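Local structure of kojibiose phosphorylase (Gut metagenome, 6W0P) at residues 471-476 and 487-492; 481-486 and 547-552. The protein is a family 65 glycoside phosphorylase, with a central catalytic domain of the six-hairpin clan between a mutarotase-like N-terminal domain and a small C-terminal domain. All coordinates share one frame; numbering follows the deposited sequence.

Interaction 1 of 2, residues 471-476 and 487-492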
loop_
_atom_site.group_PDB
_atom_site.type_symbol
_atom_site.label_atom_id
_atom_site.label_comp_id
_atom_site.label_asym_id
_atom_site.label_seq_id
_atom_site.Cartn_x
_atom_site.Cartn_y
_atom_site.Cartn_z
ATOM N N TYR A 471 -8.893 11.747 14.242
ATOM C CA TYR A 471 -8.957 12.051 12.797
ATOM C C TYR A 471 -8.127 10.989 12.078
ATOM O O TYR A 471 -7.106 10.582 12.653
ATOM C CB TYR A 471 -8.446 13.473 12.543
ATOM C CG TYR A 471 -9.365 14.532 13.079
ATOM C CD1 TYR A 471 -9.242 14.993 14.379
ATOM C CD2 TYR A 471 -10.366 15.057 12.292
ATOM C CE1 TYR A 471 -10.093 15.961 14.889
ATOM C CE2 TYR A 471 -11.267 15.976 12.806
ATOM C CZ TYR A 471 -11.128 16.431 14.109
ATOM O OH TYR A 471 -11.994 17.360 14.595
ATOM N N GLY A 472 -8.567 10.571 10.883
ATOM C CA GLY A 472 -7.822 9.687 9.973
ATOM C C GLY A 472 -7.717 8.311 10.569
ATOM O O GLY A 472 -6.600 7.806 10.709
ATOM N N VAL A 473 -8.855 7.753 10.979
ATOM C CA VAL A 473 -8.898 6.483 11.755
ATOM C C VAL A 473 -9.759 5.451 11.037
ATOM O O VAL A 473 -10.364 5.755 9.968
ATOM C CB VAL A 473 -9.360 6.719 13.203
ATOM C CG1 VAL A 473 -8.341 7.568 13.952
ATOM C CG2 VAL A 473 -10.760 7.310 13.298
ATOM N N MET A 474 -9.769 4.265 11.622
ATOM C CA MET A 474 -10.619 3.133 11.229
ATOM C C MET A 474 -11.056 2.441 12.517
ATOM O O MET A 474 -10.166 2.148 13.358
ATOM C CB MET A 474 -9.821 2.160 10.352
ATOM C CG MET A 474 -10.541 0.862 10.090
ATOM S SD MET A 474 -9.582 -0.353 9.142
ATOM C CE MET A 474 -9.609 0.374 7.509
ATOM N N GLY A 475 -12.362 2.187 12.654
ATOM C CA GLY A 475 -12.926 1.440 13.782
ATOM C C GLY A 475 -12.823 -0.047 13.497
ATOM O O GLY A 475 -12.161 -0.451 12.544
ATOM N N PRO A 476 -13.477 -0.915 14.299
ATOM C CA PRO A 476 -13.527 -2.341 13.971
ATOM C C PRO A 476 -14.090 -2.633 12.563
ATOM O O PRO A 476 -13.650 -3.617 11.978
ATOM C CB PRO A 476 -14.412 -2.934 15.086
ATOM C CG PRO A 476 -14.300 -1.938 16.237
ATOM C CD PRO A 476 -14.143 -0.588 15.568
ATOM N N THR A 487 -17.213 6.470 16.254
ATOM C CA THR A 487 -17.822 6.470 17.604
ATOM C C THR A 487 -17.162 5.396 18.457
ATOM O O THR A 487 -16.851 5.694 19.595
ATOM C CB THR A 487 -19.342 6.352 17.521
ATOM O OG1 THR A 487 -19.712 7.462 16.698
ATOM C CG2 THR A 487 -19.990 6.407 18.889
ATOM N N TYR A 488 -16.874 4.216 17.908
ATOM C CA TYR A 488 -16.162 3.180 18.687
ATOM C C TYR A 488 -14.859 3.769 19.251
ATOM O O TYR A 488 -14.602 3.663 20.469
ATOM C CB TYR A 488 -15.838 1.938 17.858
ATOM C CG TYR A 488 -15.212 0.858 18.694
ATOM C CD1 TYR A 488 -13.848 0.819 18.924
ATOM C CD2 TYR A 488 -16.013 -0.070 19.339
ATOM C CE1 TYR A 488 -13.275 -0.170 19.719
ATOM C CE2 TYR A 488 -15.458 -1.061 20.139
ATOM C CZ TYR A 488 -14.086 -1.118 20.330
ATOM O OH TYR A 488 -13.586 -2.071 21.171
ATOM N N THR A 489 -14.037 4.363 18.388
ATOM C CA THR A 489 -12.726 4.947 18.781
ATOM C C THR A 489 -12.923 5.994 19.900
ATOM O O THR A 489 -12.235 5.907 20.952
ATOM C CB THR A 489 -12.019 5.504 17.538
ATOM O OG1 THR A 489 -11.863 4.461 16.569
ATOM C CG2 THR A 489 -10.686 6.139 17.860
ATOM N N ASN A 490 -13.842 6.947 19.706
ATOM C CA ASN A 490 -14.009 8.102 20.624
ATOM C C ASN A 490 -14.626 7.603 21.933
ATOM O O ASN A 490 -14.135 7.996 23.011
ATOM C CB ASN A 490 -14.836 9.223 19.992
ATOM C CG ASN A 490 -14.097 9.903 18.861
ATOM O OD1 ASN A 490 -13.119 9.369 18.357
ATOM N ND2 ASN A 490 -14.588 11.062 18.444
ATOM N N PHE A 491 -15.652 6.763 21.822
ATOM C CA PHE A 491 -16.386 6.204 22.974
ATOM C C PHE A 491 -15.393 5.443 23.854
ATOM O O PHE A 491 -15.287 5.755 25.061
ATOM C CB PHE A 491 -17.536 5.317 22.496
ATOM C CG PHE A 491 -18.447 4.818 23.585
ATOM C CD1 PHE A 491 -18.183 3.630 24.242
ATOM C CD2 PHE A 491 -19.588 5.520 23.928
ATOM C CE1 PHE A 491 -19.027 3.176 25.241
ATOM C CE2 PHE A 491 -20.447 5.045 24.906
ATOM C CZ PHE A 491 -20.168 3.866 25.553
ATOM N N MET A 492 -14.663 4.495 23.268
ATOM C CA MET A 492 -13.726 3.640 24.042
ATOM C C MET A 492 -12.588 4.491 24.650
ATOM O O MET A 492 -12.154 4.144 25.763
ATOM C CB MET A 492 -13.156 2.526 23.163
ATOM C CG MET A 492 -14.201 1.529 22.714
ATOM S SD MET A 492 -15.066 0.756 24.096
ATOM C CE MET A 492 -13.769 -0.334 24.681
HETATM O O HOH W 1 -8.874 3.858 15.693
#

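Interaction 2 of 2, residues 481-486 and 547-552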
loop_
_atom_site.group_PDB
_atom_site.type_symbol
_atom_site.label_atom_id
_atom_site.label_comp_id
_atom_site.label_asym_id
_atom_site.label_seq_id
_atom_site.Cartn_x
_atom_site.Cartn_y
_atom_site.Cartn_z
ATOM N N LEU A 481 -12.332 3.814 6.133
ATOM C CA LEU A 481 -10.886 4.169 6.168
ATOM C C LEU A 481 -10.673 5.692 6.134
ATOM O O LEU A 481 -11.217 6.354 5.250
ATOM C CB LEU A 481 -10.198 3.481 4.985
ATOM C CG LEU A 481 -8.768 3.936 4.686
ATOM C CD1 LEU A 481 -7.857 3.753 5.892
ATOM C CD2 LEU A 481 -8.215 3.206 3.475
ATOM N N MET A 482 -9.876 6.219 7.067
ATOM C CA MET A 482 -9.483 7.652 7.138
ATOM C C MET A 482 -10.765 8.455 7.355
ATOM O O MET A 482 -10.974 9.518 6.707
ATOM C CB MET A 482 -8.767 8.144 5.872
ATOM C CG MET A 482 -7.410 7.487 5.609
ATOM S SD MET A 482 -6.165 7.808 6.860
ATOM C CE MET A 482 -6.235 9.601 6.975
ATOM N N VAL A 483 -11.629 7.933 8.219
ATOM C CA VAL A 483 -12.836 8.678 8.654
ATOM C C VAL A 483 -12.487 9.464 9.911
ATOM O O VAL A 483 -11.448 9.176 10.527
ATOM C CB VAL A 483 -14.035 7.744 8.872
ATOM C CG1 VAL A 483 -14.437 7.100 7.562
ATOM C CG2 VAL A 483 -13.800 6.713 9.961
ATOM N N ASN A 484 -13.363 10.390 10.273
ATOM C CA ASN A 484 -13.264 11.215 11.491
ATOM C C ASN A 484 -14.466 10.928 12.385
ATOM O O ASN A 484 -15.514 10.614 11.857
ATOM C CB ASN A 484 -13.189 12.691 11.130
ATOM C CG ASN A 484 -12.138 12.987 10.089
ATOM O OD1 ASN A 484 -11.017 12.497 10.175
ATOM N ND2 ASN A 484 -12.478 13.838 9.145
ATOM N N HIS A 485 -14.292 11.034 13.705
ATOM C CA HIS A 485 -15.381 10.884 14.696
ATOM C C HIS A 485 -15.970 9.473 14.570
ATOM O O HIS A 485 -17.235 9.344 14.589
ATOM C CB HIS A 485 -16.425 11.987 14.488
ATOM C CG HIS A 485 -15.835 13.345 14.306
ATOM N ND1 HIS A 485 -14.751 13.761 15.027
ATOM C CD2 HIS A 485 -16.195 14.387 13.508
ATOM C CE1 HIS A 485 -14.484 15.021 14.717
ATOM N NE2 HIS A 485 -15.341 15.423 13.765
ATOM N N ASN A 486 -15.100 8.456 14.421
ATOM C CA ASN A 486 -15.530 7.045 14.582
ATOM C C ASN A 486 -15.964 6.880 16.040
ATOM O O ASN A 486 -15.158 7.180 16.957
ATOM C CB ASN A 486 -14.471 6.034 14.178
ATOM C CG ASN A 486 -14.805 4.638 14.649
ATOM O OD1 ASN A 486 -14.240 4.177 15.641
ATOM N ND2 ASN A 486 -15.697 3.958 13.941
ATOM N N GLU A 547 -24.023 7.461 15.263
ATOM C CA GLU A 547 -23.572 7.468 13.847
ATOM C C GLU A 547 -22.165 6.882 13.860
ATOM O O GLU A 547 -21.390 7.340 14.665
ATOM C CB GLU A 547 -23.626 8.866 13.216
ATOM C CG GLU A 547 -23.356 8.831 11.710
ATOM C CD GLU A 547 -23.442 10.160 10.971
ATOM O OE1 GLU A 547 -23.342 11.217 11.629
ATOM O OE2 GLU A 547 -23.552 10.132 9.742
ATOM N N GLN A 548 -21.887 5.879 13.024
ATOM C CA GLN A 548 -20.647 5.072 13.097
ATOM C C GLN A 548 -19.436 5.982 12.924
ATOM O O GLN A 548 -18.422 5.757 13.611
ATOM C CB GLN A 548 -20.626 3.973 12.033
ATOM C CG GLN A 548 -19.493 3.006 12.254
ATOM C CD GLN A 548 -19.535 1.884 11.258
ATOM O OE1 GLN A 548 -20.463 1.075 11.260
ATOM N NE2 GLN A 548 -18.511 1.824 10.422
ATOM N N ASN A 549 -19.532 6.934 11.999
ATOM C CA ASN A 549 -18.490 7.975 11.804
ATOM C C ASN A 549 -19.149 9.198 11.153
ATOM O O ASN A 549 -20.309 9.075 10.682
ATOM C CB ASN A 549 -17.282 7.432 11.030
ATOM C CG ASN A 549 -17.622 6.975 9.627
ATOM O OD1 ASN A 549 -17.555 5.775 9.340
ATOM N ND2 ASN A 549 -17.941 7.919 8.748
ATOM N N ASP A 550 -18.448 10.329 11.143
ATOM C CA ASP A 550 -18.937 11.577 10.508
ATOM C C ASP A 550 -19.230 11.255 9.045
ATOM O O ASP A 550 -18.314 10.723 8.376
ATOM C CB ASP A 550 -17.914 12.712 10.616
ATOM C CG ASP A 550 -18.482 14.130 10.512
ATOM O OD1 ASP A 550 -19.698 14.329 10.769
ATOM O OD2 ASP A 550 -17.671 15.065 10.253
ATOM N N GLY A 551 -20.451 11.532 8.590
ATOM C CA GLY A 551 -20.869 11.355 7.190
ATOM C C GLY A 551 -21.306 9.926 6.891
ATOM O O GLY A 551 -21.637 9.651 5.690
ATOM N N PHE A 552 -21.327 9.033 7.887
ATOM C CA PHE A 552 -21.747 7.625 7.664
ATOM C C PHE A 552 -23.190 7.544 7.147
ATOM O O PHE A 552 -23.393 6.836 6.169
ATOM C CB PHE A 552 -21.634 6.726 8.893
ATOM C CG PHE A 552 -21.859 5.287 8.513
ATOM C CD1 PHE A 552 -23.137 4.758 8.456
ATOM C CD2 PHE A 552 -20.799 4.493 8.113
ATOM C CE1 PHE A 552 -23.343 3.449 8.054
ATOM C CE2 PHE A 552 -21.004 3.185 7.713
ATOM C CZ PHE A 552 -22.279 2.667 7.684
HETATM O O HOH W 2 -15.596 10.974 8.391
HETATM O O HOH W 3 -15.257 15.117 9.370
HETATM O O HOH W 4 -16.381 4.100 11.182
#

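Interaction 1 of 2, residues 471-476 and 487-492
Pro476 sets the CG-CD edge of its ring over one face of Tyr488, CG above the centre, a CH-pi contact between the loop 471-476 and the first turn of helix 487-504 in the central domain of this family 65 enzyme. A proline against a tyrosine is a textbook pairing, because the C-H groups of the proline meet the pi cloud of the tyrosine, and here it is nearly centred: Pro476 CG stands 3.8 Å from the centroid of the Tyr488 ring, 8° off its normal. Tyr488 holds CG anti to its backbone N (chi1 -176°), which places CG beside the carbonyl carbon, where Pro476 CD meets it. Tyr488 CB touches Pro476 CD at 3.8 Å. Next, Tyr488 CG meets Pro476 CD at 3.6 Å and also feels Pro476 CG. CD1 is still shared between the two proline carbons, whereas CD2, CE1 and CE2 lie nearest Pro476 CG. Tyr488 CZ is still 4.2 Å from Pro476 CG, and OH reaches past the proline, 5.0 Å from that CG. The two side chains cross at about a right angle. Met492 CG, one helical turn on, lies over the opposite face, offset toward the rim; Met592, Phe593 and Leu596 of helix 590-596 also touch the Tyr488 side chain.

Beside this apolar clamp no direct hydrogen bond joins the segments. The hydroxyl of Thr489 has its principal partner in Asn486 OD1, at the start of the helix. A buried contact can still be bridged by water: one molecule lies 3.2 Å from both Met474 O and Thr489 OG1, placed to donate to either.

Interaction 2 of 2, residues 481-486 and 547-552
Asn549 holds CG between its backbone N and carbonyl carbon (chi1 62°), which puts CG beside Val483 CB, and Asp550 holds CG anti to its backbone N (chi1 -157°), alongside His485. Around these groups two loops of the central domain meet: 481-486 leads into helix 487-504, whereas the loop 547-552 ends in a type II beta turn from Asn549 to Phe552. Val483 and Asn549 cross at about a right angle: Val483 CG2 lies 3.7 Å from Asn549 CB, while CG1 packs against the amide carbon and nitrogen. That amide is steadied within its own loop, ND2 donating to Asp550 O from above the carbonyl plane.

Where neither partner is a regular strand, backbone polar groups still pair. Asp550 N donates to Asn484 O at 3.0 Å. Next to it, two CA-H...O contacts run in opposite senses, from Asn549 CA to His485 O and from Asn486 CA to Gln548 O, each 3.3 Å long. The imidazole of His485, whose ND1 is bonded to Ser469 OG, offers its edge to the carboxylate: CD2 is 3.6 Å from Asp550 OD2, with the planes 52° apart.

Three waters complete the seam. One links Asn484 N to Asp550 O, another Asn484 ND2 to Asp550 OD2. The third accepts from Asn486 ND2 and Gln548 NE2 and donates to Asn549 OD1; those two amide nitrogens also reach Asp589 and Asp477, respectively. Asn486, the N-cap of helix 487-504, also bonds through OD1 to Thr489. Amides and water thus dominate between the segments, and Asp550 is the carboxylate nearest the imidazole; its OD2, 4.2 Å from His485 NE2, could modestly favour a protonated ring.

Interactions 1 and 2 lie about 8 Å apart, centre to centre, on the same side of the chain's centre and within the central catalytic domain. Their segments alternate along the chain: 471-476, 481-486, 487-492, then 547-552 after helices 487-504, 513-518 and 522-534. Between strand 468-469 and helix 487-504 the chain doubles back, and Val473 N meets Val483 O at 3.0 Å beside a G1 beta bulge, tying the first segments of both contacts. Their second segments are tied by Thr487 OG1 and Glu547 O, 2.6 Å apart. The four segments thus form one continuous patch of the central domain, which borders the second subunit, where Tyr471 packs on Pro556 and Asn484 on Met555 of that chain.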